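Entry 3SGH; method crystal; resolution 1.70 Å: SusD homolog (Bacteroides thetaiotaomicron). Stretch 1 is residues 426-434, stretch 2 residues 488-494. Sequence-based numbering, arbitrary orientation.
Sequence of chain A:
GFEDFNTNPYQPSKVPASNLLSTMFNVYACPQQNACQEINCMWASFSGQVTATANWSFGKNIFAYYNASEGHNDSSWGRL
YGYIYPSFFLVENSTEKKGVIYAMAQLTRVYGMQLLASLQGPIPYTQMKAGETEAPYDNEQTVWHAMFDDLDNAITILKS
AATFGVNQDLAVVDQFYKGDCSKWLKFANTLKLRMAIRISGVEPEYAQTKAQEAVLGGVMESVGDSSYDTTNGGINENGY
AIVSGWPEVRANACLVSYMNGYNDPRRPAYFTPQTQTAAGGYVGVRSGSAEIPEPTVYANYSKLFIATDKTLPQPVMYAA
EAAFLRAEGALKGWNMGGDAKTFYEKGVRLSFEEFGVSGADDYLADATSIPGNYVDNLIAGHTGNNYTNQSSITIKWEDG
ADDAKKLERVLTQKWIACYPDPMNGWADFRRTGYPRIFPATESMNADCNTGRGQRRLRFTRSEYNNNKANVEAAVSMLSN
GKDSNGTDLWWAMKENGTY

Stretch 1, residues 426-434: WADFRRTGY
Stretch 2, residues 488-494: DLWWAMK

A helix already under way at Trp-426 (phi/psi near -65/-40 through Arg-430, Arg-431 -83/-37) packs against an irregular segment, stretch 2; touching residues are at least 59 apart in sequence. The closest CA atoms are those of Arg-431 and Ala-492, 4.5 Å apart, and 391 Å² is buried in all. Asp-488 (-77/141) leads in without direct contact. Leu-489 (-72/165; m, t) points its CB toward the helix and packs CD1 3.5 Å from Arg-430 NH1, a van der Waals contact oblique to the guanidinium. It also opens a type I turn to Ala-492, with Trp-490 (-63/-38; t) and Trp-491 (-91/-8) at the corners; Ala-492 N donates to Leu-489 O at 3.0 Å. Trp-490 stays out of reach. Trp-491 (p, chi2 -95°) sends its six-membered ring to the helix edge first, in van der Waals contact: CZ3 lies 3.4 Å from Ala-427 O and 4.1 Å from Arg-431 CB, CH2 4.1 Å from Ala-427 CB. CH2 also sits 3.6 Å from Arg-430 NH2, over one guanidinium face. That arginine (m, t, m, chi4 159°) is steadied by its own helix, NE donating to Trp-426 O at 3.3 Å. Ala-492 (-81/154) is extended, its CB 4.2 Å from Arg-430 CB. Met-493 (-69/133), a selenomethionine, makes the one hydrogen bond between the stretches: its N donates at 2.9 Å, 154°, to Arg-430 O, which no backbone bond within stretch 1 uses. Its CB points toward the helix, 3.6 Å from Arg-431 O; the side chain (t, t, chi3 43°) brings CE 3.4 Å from both Thr-432 C and Gly-433 N. Gly-433 (86/-3) leaves the helix with positive phi, where a CB would jam against the preceding carbonyl O. Lys-494 (-88/172; m, m, t, m) points its CB away, but NZ ties the turn, donating to Leu-489 O at 3.1 Å and Ala-492 O at 2.8 Å.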

# COMPACT_ATOMS: atom_id res chain seq x y z
N TRP A 426 1.10 -3.58 5.62
CA TRP A 426 1.25 -5.03 5.54
C TRP A 426 2.63 -5.38 4.99
O TRP A 426 3.26 -6.34 5.44
CB TRP A 426 0.16 -5.61 4.68
CG TRP A 426 0.14 -7.09 4.70
CD1 TRP A 426 0.55 -7.91 5.70
CD2 TRP A 426 -0.41 -7.92 3.69
NE1 TRP A 426 0.34 -9.19 5.36
CE2 TRP A 426 -0.25 -9.24 4.12
CE3 TRP A 426 -0.99 -7.68 2.44
CZ2 TRP A 426 -0.64 -10.34 3.35
CZ3 TRP A 426 -1.42 -8.76 1.69
CH2 TRP A 426 -1.24 -10.09 2.17
N ALA A 427 3.08 -4.60 4.01
CA ALA A 427 4.38 -4.84 3.41
C ALA A 427 5.51 -4.59 4.40
O ALA A 427 6.39 -5.46 4.59
CB ALA A 427 4.58 -4.02 2.15
N ASP A 428 5.49 -3.44 5.07
CA ASP A 428 6.54 -3.11 6.08
C ASP A 428 6.48 -4.09 7.26
O ASP A 428 7.53 -4.53 7.78
CB ASP A 428 6.46 -1.64 6.57
CG ASP A 428 7.01 -0.62 5.54
OD1 ASP A 428 7.53 -1.05 4.47
OD2 ASP A 428 6.95 0.60 5.82
N PHE A 429 5.29 -4.50 7.67
CA PHE A 429 5.21 -5.48 8.75
C PHE A 429 5.84 -6.85 8.31
O PHE A 429 6.60 -7.46 9.07
CB PHE A 429 3.79 -5.65 9.25
CG PHE A 429 3.66 -6.78 10.27
CD1 PHE A 429 4.10 -6.61 11.57
CD2 PHE A 429 3.19 -8.03 9.88
CE1 PHE A 429 4.04 -7.64 12.47
CE2 PHE A 429 3.13 -9.09 10.78
CZ PHE A 429 3.55 -8.89 12.09
N ARG A 430 5.51 -7.31 7.12
CA ARG A 430 6.03 -8.59 6.64
C ARG A 430 7.54 -8.50 6.47
O ARG A 430 8.25 -9.49 6.67
CB ARG A 430 5.36 -9.00 5.32
CG ARG A 430 3.96 -9.53 5.52
CD ARG A 430 3.32 -9.99 4.18
NE ARG A 430 2.99 -8.85 3.35
CZ ARG A 430 2.81 -8.89 2.03
NH1 ARG A 430 2.86 -10.05 1.40
NH2 ARG A 430 2.59 -7.76 1.35
N ARG A 431 8.03 -7.29 6.17
CA ARG A 431 9.47 -7.11 5.93
C ARG A 431 10.28 -6.95 7.22
O ARG A 431 11.42 -7.41 7.28
CB ARG A 431 9.70 -5.90 4.98
CG ARG A 431 11.16 -5.65 4.57
CD ARG A 431 11.26 -4.59 3.51
NE ARG A 431 10.64 -3.32 3.90
CZ ARG A 431 11.21 -2.36 4.64
NH1 ARG A 431 12.46 -2.50 5.07
NH2 ARG A 431 10.53 -1.27 4.96
N THR A 432 9.71 -6.26 8.23
CA THR A 432 10.50 -5.79 9.38
C THR A 432 9.90 -6.09 10.77
O THR A 432 10.60 -5.97 11.79
CB THR A 432 10.67 -4.24 9.38
OG1 THR A 432 9.40 -3.62 9.64
CG2 THR A 432 11.20 -3.74 8.04
N GLY A 433 8.62 -6.45 10.81
CA GLY A 433 7.85 -6.53 12.05
C GLY A 433 7.19 -5.24 12.54
O GLY A 433 6.48 -5.27 13.56
N TYR A 434 7.43 -4.14 11.81
CA TYR A 434 6.88 -2.84 12.15
C TYR A 434 6.14 -2.27 10.93
O TYR A 434 6.55 -2.49 9.81
CB TYR A 434 8.00 -1.85 12.54
CG TYR A 434 9.02 -2.38 13.50
CD1 TYR A 434 8.64 -2.87 14.73
CD2 TYR A 434 10.38 -2.33 13.20
CE1 TYR A 434 9.55 -3.37 15.64
CE2 TYR A 434 11.35 -2.85 14.11
CZ TYR A 434 10.91 -3.36 15.32
OH TYR A 434 11.77 -3.85 16.28
N ASP A 488 5.75 -17.34 2.91
CA ASP A 488 6.43 -16.07 2.78
C ASP A 488 6.90 -15.78 1.37
O ASP A 488 7.38 -16.64 0.64
CB ASP A 488 7.58 -15.98 3.78
CG ASP A 488 7.13 -15.41 5.15
OD1 ASP A 488 6.50 -14.32 5.19
OD2 ASP A 488 7.44 -16.08 6.18
N LEU A 489 6.75 -14.50 1.02
CA LEU A 489 7.35 -13.94 -0.18
C LEU A 489 8.88 -13.77 -0.07
O LEU A 489 9.46 -13.75 1.01
CB LEU A 489 6.66 -12.63 -0.51
CG LEU A 489 5.16 -12.78 -0.80
CD1 LEU A 489 4.56 -11.47 -1.29
CD2 LEU A 489 4.88 -13.90 -1.84
N TRP A 490 9.50 -13.56 -1.23
CA TRP A 490 10.95 -13.64 -1.37
C TRP A 490 11.64 -12.55 -0.51
O TRP A 490 12.71 -12.77 0.09
CB TRP A 490 11.27 -13.46 -2.85
CG TRP A 490 12.67 -13.24 -3.23
CD1 TRP A 490 13.69 -14.17 -3.21
CD2 TRP A 490 13.21 -12.06 -3.83
NE1 TRP A 490 14.84 -13.59 -3.73
CE2 TRP A 490 14.56 -12.30 -4.09
CE3 TRP A 490 12.68 -10.82 -4.15
CZ2 TRP A 490 15.41 -11.33 -4.66
CZ3 TRP A 490 13.53 -9.85 -4.70
CH2 TRP A 490 14.86 -10.11 -4.94
N TRP A 491 11.01 -11.38 -0.47
CA TRP A 491 11.52 -10.21 0.24
C TRP A 491 11.04 -10.13 1.68
O TRP A 491 11.54 -9.28 2.42
CB TRP A 491 11.11 -8.93 -0.48
CG TRP A 491 9.62 -8.85 -0.78
CD1 TRP A 491 9.00 -9.20 -1.92
CD2 TRP A 491 8.57 -8.39 0.12
NE1 TRP A 491 7.63 -9.00 -1.82
CE2 TRP A 491 7.35 -8.48 -0.58
CE3 TRP A 491 8.56 -7.87 1.42
CZ2 TRP A 491 6.13 -8.14 -0.01
CZ3 TRP A 491 7.34 -7.50 1.99
CH2 TRP A 491 6.14 -7.66 1.29
N ALA A 492 10.12 -10.99 2.10
CA ALA A 492 9.54 -10.90 3.45
C ALA A 492 10.48 -11.52 4.45
O ALA A 492 11.25 -12.42 4.10
CB ALA A 492 8.18 -11.62 3.52
N MSE A 493 10.41 -11.09 5.71
CA MSE A 493 11.16 -11.72 6.78
C MSE A 493 10.58 -13.12 7.03
O MSE A 493 9.38 -13.30 7.06
CB MSE A 493 11.05 -10.89 8.06
CG MSE A 493 11.84 -11.49 9.18
SE MSE A 493 12.00 -10.23 10.66
CE MSE A 493 10.23 -9.50 10.78
N LYS A 494 11.45 -14.11 7.13
CA LYS A 494 11.02 -15.48 7.32
C LYS A 494 10.88 -15.77 8.79
O LYS A 494 11.28 -14.94 9.62
CB LYS A 494 12.02 -16.45 6.68
CG LYS A 494 12.31 -16.19 5.20
CD LYS A 494 11.07 -16.07 4.35
CE LYS A 494 11.40 -15.98 2.88
NZ LYS A 494 11.97 -14.61 2.52